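Protein RMD9, mitochondrial (Saccharomyces cerevisiae S288C, PDB 7A9X) binds a specific dodecameric sequence motif in the 3'-untranslated regions of mitochondrial mRNAs and takes part in their processing or stability. Local coordinates at residues S438-L443 with N478-A483; R434-Y439 with K466-L471. All coordinates share one frame; numbering follows the deposited sequence.

Interaction 1 (S438-L443 with N478-A483). With nucleotides of chain B.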
loop_
_atom_site.group_PDB
_atom_site.type_symbol
_atom_site.label_atom_id
_atom_site.label_comp_id
_atom_site.label_asym_id
_atom_site.label_seq_id
_atom_site.Cartn_x
_atom_site.Cartn_y
_atom_site.Cartn_z
ATOM N N SER A 438 -4.388 -9.341 15.881
ATOM C CA SER A 438 -5.337 -10.420 16.141
ATOM C C SER A 438 -6.226 -10.094 17.334
ATOM O O SER A 438 -7.453 -10.238 17.268
ATOM C CB SER A 438 -4.585 -11.730 16.375
ATOM O OG SER A 438 -3.678 -11.602 17.460
ATOM N N TYR A 439 -5.622 -9.648 18.437
ATOM C CA TYR A 439 -6.403 -9.329 19.627
ATOM C C TYR A 439 -7.364 -8.176 19.367
ATOM O O TYR A 439 -8.459 -8.146 19.939
ATOM C CB TYR A 439 -5.467 -9.011 20.794
ATOM C CG TYR A 439 -4.535 -10.152 21.151
ATOM C CD1 TYR A 439 -3.316 -10.309 20.502
ATOM C CD2 TYR A 439 -4.876 -11.074 22.133
ATOM C CE1 TYR A 439 -2.462 -11.352 20.820
ATOM C CE2 TYR A 439 -4.026 -12.121 22.460
ATOM C CZ TYR A 439 -2.820 -12.253 21.800
ATOM O OH TYR A 439 -1.971 -13.288 22.118
ATOM N N ARG A 440 -6.983 -7.230 18.506
ATOM C CA ARG A 440 -7.917 -6.183 18.107
ATOM C C ARG A 440 -9.090 -6.761 17.326
ATOM O O ARG A 440 -10.247 -6.408 17.582
ATOM C CB ARG A 440 -7.196 -5.118 17.278
ATOM C CG ARG A 440 -6.345 -4.163 18.092
ATOM C CD ARG A 440 -5.535 -3.242 17.198
ATOM N NE ARG A 440 -4.768 -2.275 17.976
ATOM C CZ ARG A 440 -3.858 -1.454 17.462
ATOM N NH1 ARG A 440 -3.594 -1.483 16.161
ATOM N NH2 ARG A 440 -3.211 -0.607 18.250
ATOM N N ILE A 441 -8.812 -7.655 16.375
ATOM C CA ILE A 441 -9.873 -8.215 15.544
ATOM C C ILE A 441 -10.765 -9.140 16.360
ATOM O O ILE A 441 -11.988 -9.163 16.178
ATOM C CB ILE A 441 -9.268 -8.938 14.327
ATOM C CG1 ILE A 441 -8.447 -7.959 13.485
ATOM C CG2 ILE A 441 -10.365 -9.571 13.486
ATOM C CD1 ILE A 441 -7.566 -8.632 12.465
ATOM N N LEU A 442 -10.170 -9.917 17.271
ATOM C CA LEU A 442 -10.963 -10.807 18.115
ATOM C C LEU A 442 -11.962 -10.024 18.958
ATOM O O LEU A 442 -13.096 -10.470 19.165
ATOM C CB LEU A 442 -10.042 -11.646 19.002
ATOM C CG LEU A 442 -9.326 -12.811 18.316
ATOM C CD1 LEU A 442 -8.197 -13.337 19.185
ATOM C CD2 LEU A 442 -10.310 -13.925 18.003
ATOM N N LEU A 443 -11.562 -8.849 19.449
ATOM C CA LEU A 443 -12.515 -7.986 20.140
ATOM C C LEU A 443 -13.550 -7.429 19.171
ATOM O O LEU A 443 -14.751 -7.431 19.469
ATOM C CB LEU A 443 -11.782 -6.849 20.851
ATOM C CG LEU A 443 -12.667 -5.810 21.547
ATOM C CD1 LEU A 443 -13.534 -6.462 22.613
ATOM C CD2 LEU A 443 -11.825 -4.694 22.147
ATOM N N ASN A 478 -6.089 4.588 18.723
ATOM C CA ASN A 478 -7.458 4.673 18.226
ATOM C C ASN A 478 -7.983 3.310 17.792
ATOM O O ASN A 478 -9.149 2.981 18.040
ATOM C CB ASN A 478 -7.539 5.666 17.067
ATOM C CG ASN A 478 -7.544 7.107 17.532
ATOM O OD1 ASN A 478 -7.843 7.402 18.691
ATOM N ND2 ASN A 478 -7.224 8.021 16.623
ATOM N N ALA A 479 -7.138 2.501 17.146
ATOM C CA ALA A 479 -7.588 1.196 16.672
ATOM C C ALA A 479 -8.004 0.293 17.825
ATOM O O ALA A 479 -8.875 -0.568 17.657
ATOM C CB ALA A 479 -6.496 0.528 15.837
ATOM N N ASP A 480 -7.401 0.474 19.002
ATOM C CA ASP A 480 -7.815 -0.306 20.164
ATOM C C ASP A 480 -9.211 0.095 20.626
ATOM O O ASP A 480 -10.052 -0.767 20.902
ATOM C CB ASP A 480 -6.801 -0.139 21.296
ATOM C CG ASP A 480 -5.440 -0.702 20.949
ATOM O OD1 ASP A 480 -5.385 -1.837 20.432
ATOM O OD2 ASP A 480 -4.428 -0.009 21.177
ATOM N N LEU A 481 -9.477 1.401 20.704
ATOM C CA LEU A 481 -10.794 1.860 21.130
ATOM C C LEU A 481 -11.844 1.636 20.050
ATOM O O LEU A 481 -13.012 1.385 20.367
ATOM C CB LEU A 481 -10.734 3.338 21.519
ATOM C CG LEU A 481 -9.803 3.700 22.679
ATOM C CD1 LEU A 481 -9.815 5.200 22.925
ATOM C CD2 LEU A 481 -10.189 2.943 23.942
ATOM N N SER A 482 -11.454 1.729 18.775
ATOM C CA SER A 482 -12.394 1.458 17.694
ATOM C C SER A 482 -12.902 0.023 17.743
ATOM O O SER A 482 -14.062 -0.236 17.403
ATOM C CB SER A 482 -11.737 1.743 16.343
ATOM O OG SER A 482 -11.453 3.123 16.184
ATOM N N ALA A 483 -12.054 -0.917 18.168
ATOM C CA ALA A 483 -12.487 -2.304 18.290
ATOM C C ALA A 483 -13.499 -2.471 19.416
ATOM O O ALA A 483 -14.470 -3.222 19.278
ATOM C CB ALA A 483 -11.280 -3.214 18.514
ATOM P P U B 11 -8.869 -4.606 7.857
ATOM O OP1 U B 11 -10.319 -4.772 7.567
ATOM O OP2 U B 11 -8.088 -3.598 7.096
ATOM O "O5'" U B 11 -8.702 -4.292 9.411
ATOM C "C5'" U B 11 -9.376 -5.064 10.391
ATOM C "C4'" U B 11 -8.936 -4.692 11.783
ATOM O "O4'" U B 11 -7.555 -5.094 11.988
ATOM C "C3'" U B 11 -8.935 -3.208 12.110
ATOM O "O3'" U B 11 -10.220 -2.706 12.430
ATOM C "C2'" U B 11 -7.939 -3.124 13.258
ATOM O "O2'" U B 11 -8.529 -3.563 14.472
ATOM C "C1'" U B 11 -6.903 -4.162 12.827
ATOM N N1 U B 11 -5.789 -3.551 12.069
ATOM C C2 U B 11 -4.832 -2.843 12.773
ATOM O O2 U B 11 -4.861 -2.700 13.984
ATOM N N3 U B 11 -3.829 -2.310 12.001
ATOM C C4 U B 11 -3.696 -2.410 10.631
ATOM O O4 U B 11 -2.739 -1.871 10.074
ATOM C C5 U B 11 -4.726 -3.155 9.979
ATOM C C6 U B 11 -5.713 -3.687 10.704
ATOM P P C B 12 -10.853 -1.519 11.554
ATOM O OP1 C B 12 -12.255 -1.323 11.997
ATOM O OP2 C B 12 -10.562 -1.800 10.126
ATOM O "O5'" C B 12 -10.024 -0.230 11.990
ATOM C "C5'" C B 12 -10.259 0.383 13.251
ATOM C "C4'" C B 12 -9.831 1.831 13.276
ATOM O "O4'" C B 12 -8.386 1.908 13.412
ATOM C "C3'" C B 12 -10.198 2.661 12.044
ATOM O "O3'" C B 12 -10.597 3.968 12.451
ATOM C "C2'" C B 12 -8.880 2.743 11.275
ATOM O "O2'" C B 12 -8.753 3.886 10.456
ATOM C "C1'" C B 12 -7.854 2.743 12.404
ATOM N N1 C B 12 -6.538 2.209 12.018
ATOM C C2 C B 12 -5.391 2.917 12.388
ATOM O O2 C B 12 -5.516 3.970 13.033
ATOM N N3 C B 12 -4.174 2.441 12.040
ATOM C C4 C B 12 -4.074 1.306 11.349
ATOM N N4 C B 12 -2.848 0.880 11.031
ATOM C C5 C B 12 -5.226 0.563 10.953
ATOM C C6 C B 12 -6.426 1.045 11.305
ATOM P P U B 13 -12.137 4.260 12.813
ATOM O OP1 U B 13 -12.209 4.666 14.239
ATOM O OP2 U B 13 -12.946 3.108 12.337
ATOM O "O5'" U B 13 -12.516 5.518 11.914
ATOM C "C5'" U B 13 -12.297 5.513 10.511
ATOM C "C4'" U B 13 -13.113 6.583 9.834
ATOM O "O4'" U B 13 -14.521 6.246 9.925
ATOM C "C3'" U B 13 -13.012 7.969 10.455
ATOM O "O3'" U B 13 -11.891 8.696 9.979
ATOM C "C2'" U B 13 -14.345 8.609 10.090
ATOM O "O2'" U B 13 -14.314 9.108 8.760
ATOM C "C1'" U B 13 -15.290 7.408 10.134
ATOM N N1 U B 13 -15.994 7.272 11.431
ATOM C C2 U B 13 -16.950 8.209 11.785
ATOM O O2 U B 13 -17.245 9.170 11.093
ATOM N N3 U B 13 -17.550 7.985 13.001
ATOM C C4 U B 13 -17.312 6.943 13.876
ATOM O O4 U B 13 -17.938 6.881 14.936
ATOM C C5 U B 13 -16.321 6.013 13.434
ATOM C C6 U B 13 -15.717 6.206 12.257
#
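Arg440 and Asp480 form the charged half of this contact, in which one arginine bridges two helices and also bonds the RNA. Its chain is extended from CG to NE, with CG beside the backbone N (chi1 -77°), and carries the guanidinium across to Asp480. Arg440 NE donates to Asp480 OD1 at 2.6 Å; OD1 lies close to the guanidinium plane, but NE comes to it from above the carboxylate plane, the two planes being 62° apart. A weak bond of 3.2 Å joins Arg440 NH2 to Asp480 OD2, which also accepts from the backbone N of Ala477, just before helix 478-486. Arg440 NH1 turns to the RNA and donates to O2 of U11 of chain B at 2.8 Å, while also pairing with Asp134. An alanine here would probably leave Asp480 without its cationic mate and O2 of U11 without this donor. Also on the RNA side, Ser482 OG lies 2.6 Å from OP1 of U13 of chain B and bonds with Tyr564 OH.

Apolar contacts fill in around the charges. Ala479 CB sits over one guanidinium face, toward its rim, and also touches O4' of C12 of chain B at 3.4 Å. Farther along, Leu443 CD2 meets Ala483 CB at 4.0 Å.

The two segments run at 24° to each other, their axes 9.0 Å apart at closest, and both face the RNA; 478-483 lies just beyond the last annotated repeat, PPR8. Helix 401-410 packs on helix 436-445 through Ile441 and Leu442, and helix 454-470 reaches Asp480 through Leu468.

Interaction 2 (R434-Y439 with K466-L471). With nucleotides of chain B.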
loop_
_atom_site.group_PDB
_atom_site.type_symbol
_atom_site.label_atom_id
_atom_site.label_comp_id
_atom_site.label_asym_id
_atom_site.label_seq_id
_atom_site.Cartn_x
_atom_site.Cartn_y
_atom_site.Cartn_z
ATOM N N ARG A 434 2.332 -13.944 17.520
ATOM C CA ARG A 434 1.167 -13.088 17.688
ATOM C C ARG A 434 1.551 -11.613 17.673
ATOM O O ARG A 434 2.598 -11.221 18.193
ATOM C CB ARG A 434 0.451 -13.428 18.996
ATOM C CG ARG A 434 0.005 -14.880 19.100
ATOM C CD ARG A 434 -1.021 -15.222 18.028
ATOM N NE ARG A 434 -2.220 -14.395 18.141
ATOM C CZ ARG A 434 -3.253 -14.679 18.927
ATOM N NH1 ARG A 434 -4.302 -13.868 18.970
ATOM N NH2 ARG A 434 -3.238 -15.775 19.676
ATOM N N THR A 435 0.697 -10.802 17.055
ATOM C CA THR A 435 0.760 -9.349 17.128
ATOM C C THR A 435 -0.522 -8.832 17.772
ATOM O O THR A 435 -1.450 -9.593 18.057
ATOM C CB THR A 435 0.943 -8.716 15.744
ATOM O OG1 THR A 435 -0.300 -8.757 15.032
ATOM C CG2 THR A 435 2.005 -9.452 14.950
ATOM N N ILE A 436 -0.570 -7.517 17.996
ATOM C CA ILE A 436 -1.768 -6.910 18.562
ATOM C C ILE A 436 -2.930 -6.865 17.582
ATOM O O ILE A 436 -4.063 -6.603 18.000
ATOM C CB ILE A 436 -1.473 -5.484 19.067
ATOM C CG1 ILE A 436 -1.124 -4.560 17.900
ATOM C CG2 ILE A 436 -0.343 -5.504 20.086
ATOM C CD1 ILE A 436 -0.883 -3.122 18.320
ATOM N N ILE A 437 -2.680 -7.114 16.293
ATOM C CA ILE A 437 -3.749 -7.056 15.299
ATOM C C ILE A 437 -4.812 -8.109 15.590
ATOM O O ILE A 437 -6.015 -7.822 15.548
ATOM C CB ILE A 437 -3.179 -7.221 13.879
ATOM C CG1 ILE A 437 -1.986 -6.288 13.654
ATOM C CG2 ILE A 437 -4.267 -6.978 12.840
ATOM C CD1 ILE A 437 -2.318 -4.824 13.741
ATOM N N SER A 438 -4.388 -9.341 15.881
ATOM C CA SER A 438 -5.337 -10.420 16.141
ATOM C C SER A 438 -6.226 -10.094 17.334
ATOM O O SER A 438 -7.453 -10.238 17.268
ATOM C CB SER A 438 -4.585 -11.730 16.375
ATOM O OG SER A 438 -3.678 -11.602 17.460
ATOM N N TYR A 439 -5.622 -9.648 18.437
ATOM C CA TYR A 439 -6.403 -9.329 19.627
ATOM C C TYR A 439 -7.364 -8.176 19.367
ATOM O O TYR A 439 -8.459 -8.146 19.939
ATOM C CB TYR A 439 -5.467 -9.011 20.794
ATOM C CG TYR A 439 -4.535 -10.152 21.151
ATOM C CD1 TYR A 439 -3.316 -10.309 20.502
ATOM C CD2 TYR A 439 -4.876 -11.074 22.133
ATOM C CE1 TYR A 439 -2.462 -11.352 20.820
ATOM C CE2 TYR A 439 -4.026 -12.121 22.460
ATOM C CZ TYR A 439 -2.820 -12.253 21.800
ATOM O OH TYR A 439 -1.971 -13.288 22.118
ATOM N N LYS A 466 -3.446 -6.360 27.887
ATOM C CA LYS A 466 -2.293 -7.131 28.341
ATOM C C LYS A 466 -1.276 -7.300 27.218
ATOM O O LYS A 466 -0.080 -7.050 27.405
ATOM C CB LYS A 466 -2.745 -8.492 28.874
ATOM C CG LYS A 466 -3.511 -8.421 30.186
ATOM C CD LYS A 466 -3.990 -9.798 30.628
ATOM C CE LYS A 466 -4.762 -9.727 31.938
ATOM N NZ LYS A 466 -5.262 -11.065 32.366
ATOM N N LYS A 467 -1.740 -7.711 26.033
ATOM C CA LYS A 467 -0.827 -7.898 24.910
ATOM C C LYS A 467 -0.212 -6.581 24.456
ATOM O O LYS A 467 0.899 -6.571 23.914
ATOM C CB LYS A 467 -1.551 -8.576 23.747
ATOM C CG LYS A 467 -0.626 -9.061 22.639
ATOM C CD LYS A 467 0.334 -10.128 23.147
ATOM C CE LYS A 467 1.251 -10.624 22.041
ATOM N NZ LYS A 467 2.176 -11.688 22.519
ATOM N N LEU A 468 -0.913 -5.462 24.660
ATOM C CA LEU A 468 -0.320 -4.160 24.369
ATOM C C LEU A 468 0.907 -3.918 25.238
ATOM O O LEU A 468 1.972 -3.539 24.739
ATOM C CB LEU A 468 -1.353 -3.050 24.574
ATOM C CG LEU A 468 -2.472 -2.919 23.539
ATOM C CD1 LEU A 468 -3.360 -1.728 23.867
ATOM C CD2 LEU A 468 -1.903 -2.800 22.134
ATOM N N ASN A 469 0.777 -4.145 26.547
ATOM C CA ASN A 469 1.904 -3.927 27.447
ATOM C C ASN A 469 2.964 -5.012 27.298
ATOM O O ASN A 469 4.151 -4.746 27.520
ATOM C CB ASN A 469 1.413 -3.847 28.892
ATOM C CG ASN A 469 0.440 -2.704 29.113
ATOM O OD1 ASN A 469 0.484 -1.693 28.414
ATOM N ND2 ASN A 469 -0.447 -2.862 30.087
ATOM N N GLU A 470 2.563 -6.232 26.927
ATOM C CA GLU A 470 3.540 -7.289 26.684
ATOM C C GLU A 470 4.455 -6.934 25.519
ATOM O O GLU A 470 5.659 -7.211 25.557
ATOM C CB GLU A 470 2.834 -8.617 26.413
ATOM C CG GLU A 470 2.196 -9.256 27.631
ATOM C CD GLU A 470 1.475 -10.546 27.292
ATOM O OE1 GLU A 470 1.840 -11.187 26.283
ATOM O OE2 GLU A 470 0.537 -10.915 28.030
ATOM N N LEU A 471 3.900 -6.324 24.472
ATOM C CA LEU A 471 4.670 -5.899 23.314
ATOM C C LEU A 471 5.190 -4.472 23.446
ATOM O O LEU A 471 5.580 -3.867 22.441
ATOM C CB LEU A 471 3.831 -6.045 22.044
ATOM C CG LEU A 471 3.362 -7.473 21.761
ATOM C CD1 LEU A 471 2.648 -7.548 20.424
ATOM C CD2 LEU A 471 4.535 -8.440 21.801
ATOM P P U B 11 -8.869 -4.606 7.857
ATOM O OP1 U B 11 -10.319 -4.772 7.567
ATOM O OP2 U B 11 -8.088 -3.598 7.096
ATOM O "O5'" U B 11 -8.702 -4.292 9.411
ATOM C "C5'" U B 11 -9.376 -5.064 10.391
ATOM C "C4'" U B 11 -8.936 -4.692 11.783
ATOM O "O4'" U B 11 -7.555 -5.094 11.988
ATOM C "C3'" U B 11 -8.935 -3.208 12.110
ATOM O "O3'" U B 11 -10.220 -2.706 12.430
ATOM C "C2'" U B 11 -7.939 -3.124 13.258
ATOM O "O2'" U B 11 -8.529 -3.563 14.472
ATOM C "C1'" U B 11 -6.903 -4.162 12.827
ATOM N N1 U B 11 -5.789 -3.551 12.069
ATOM C C2 U B 11 -4.832 -2.843 12.773
ATOM O O2 U B 11 -4.861 -2.700 13.984
ATOM N N3 U B 11 -3.829 -2.310 12.001
ATOM C C4 U B 11 -3.696 -2.410 10.631
ATOM O O4 U B 11 -2.739 -1.871 10.074
ATOM C C5 U B 11 -4.726 -3.155 9.979
ATOM C C6 U B 11 -5.713 -3.687 10.704
ATOM P P U B 10 -4.852 -3.316 4.704
ATOM O OP1 U B 10 -6.160 -2.839 4.187
ATOM O OP2 U B 10 -4.004 -2.393 5.502
ATOM O "O5'" U B 10 -5.120 -4.627 5.572
ATOM C "C5'" U B 10 -6.089 -5.589 5.176
ATOM C "C4'" U B 10 -6.270 -6.641 6.241
ATOM O "O4'" U B 10 -4.991 -7.266 6.509
ATOM C "C3'" U B 10 -6.741 -6.129 7.596
ATOM O "O3'" U B 10 -8.155 -6.033 7.670
ATOM C "C2'" U B 10 -6.159 -7.138 8.581
ATOM O "O2'" U B 10 -7.007 -8.269 8.710
ATOM C "C1'" U B 10 -4.867 -7.566 7.880
ATOM N N1 U B 10 -3.666 -6.877 8.407
ATOM C C2 U B 10 -2.903 -7.548 9.343
ATOM O O2 U B 10 -3.183 -8.662 9.749
ATOM N N3 U B 10 -1.797 -6.865 9.786
ATOM C C4 U B 10 -1.388 -5.607 9.392
ATOM O O4 U B 10 -0.368 -5.124 9.884
ATOM C C5 U B 10 -2.229 -4.980 8.419
ATOM C C6 U B 10 -3.310 -5.622 7.969
#
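Ser438 OG is gripped side-on by Arg434, which crosses back over the first turn of its helix: NH1 donates at 2.8 Å and NE at 3.2 Å, both with the oxygen close to the guanidinium plane. Glu401 also bonds this hydroxyl. The arginine is thereby held flat, one face under Tyr439 OH, while its NH1 lies over the rim of the Tyr439 ring in a cation-pi contact.

The opposite face of that ring receives Lys467. CB stands over the centre, 4.1 Å from the centroid in a CH-pi contact, and CG comes to 3.5 Å from CE1. A bend at chi2 (63°) sets CD near CE1 and CZ of the ring, so the aromatic ring lies between two cationic chains. Beside it, Ile436 CG2 wedges between Leu468 CD2 at 3.7 Å and Leu471 CD1 at 3.6 Å, the former chain crossing at about a right angle.

Thr435 OG1 caps the helix by accepting from Ile437 N, and bonds with Glu401. Ile437 projects into the RNA: CD1 lies over the base of U11 of chain B, 3.3 Å from C2, and CG2 over that of U10 of chain B, an aliphatic side chain between consecutive bases, consistent with the base-sandwiching seen in PPR proteins.

The contact thus joins the start of helix 436-445 to the end of helix 454-470, within and just before the assigned repeat PPR8, with helix 401-410 packed alongside through Glu401 and Asn405.

Interactions 1 and 2 both start from helix 436-445 and use successive parts of it, their centres about 10 Å apart. Interaction 2 ties the helix to its hairpin partner 454-470; interaction 1 ties it to helix 478-486, which comes next in the chain after 454-470. The two meet where Leu468 CD1 packs 3.4 Å from Asp480 OD2, so the leucine that touches Ile436 also borders the carboxylate holding Arg440. Leu442 CD1 approaches Arg434 NH1 at 3.9 Å. Their common ligand is U11 of chain B: Ile437 packs over the C2 side of its base while Arg440 bonds its O2, consistent with one helix supplying both apolar packing and a polar contact to a nucleotide.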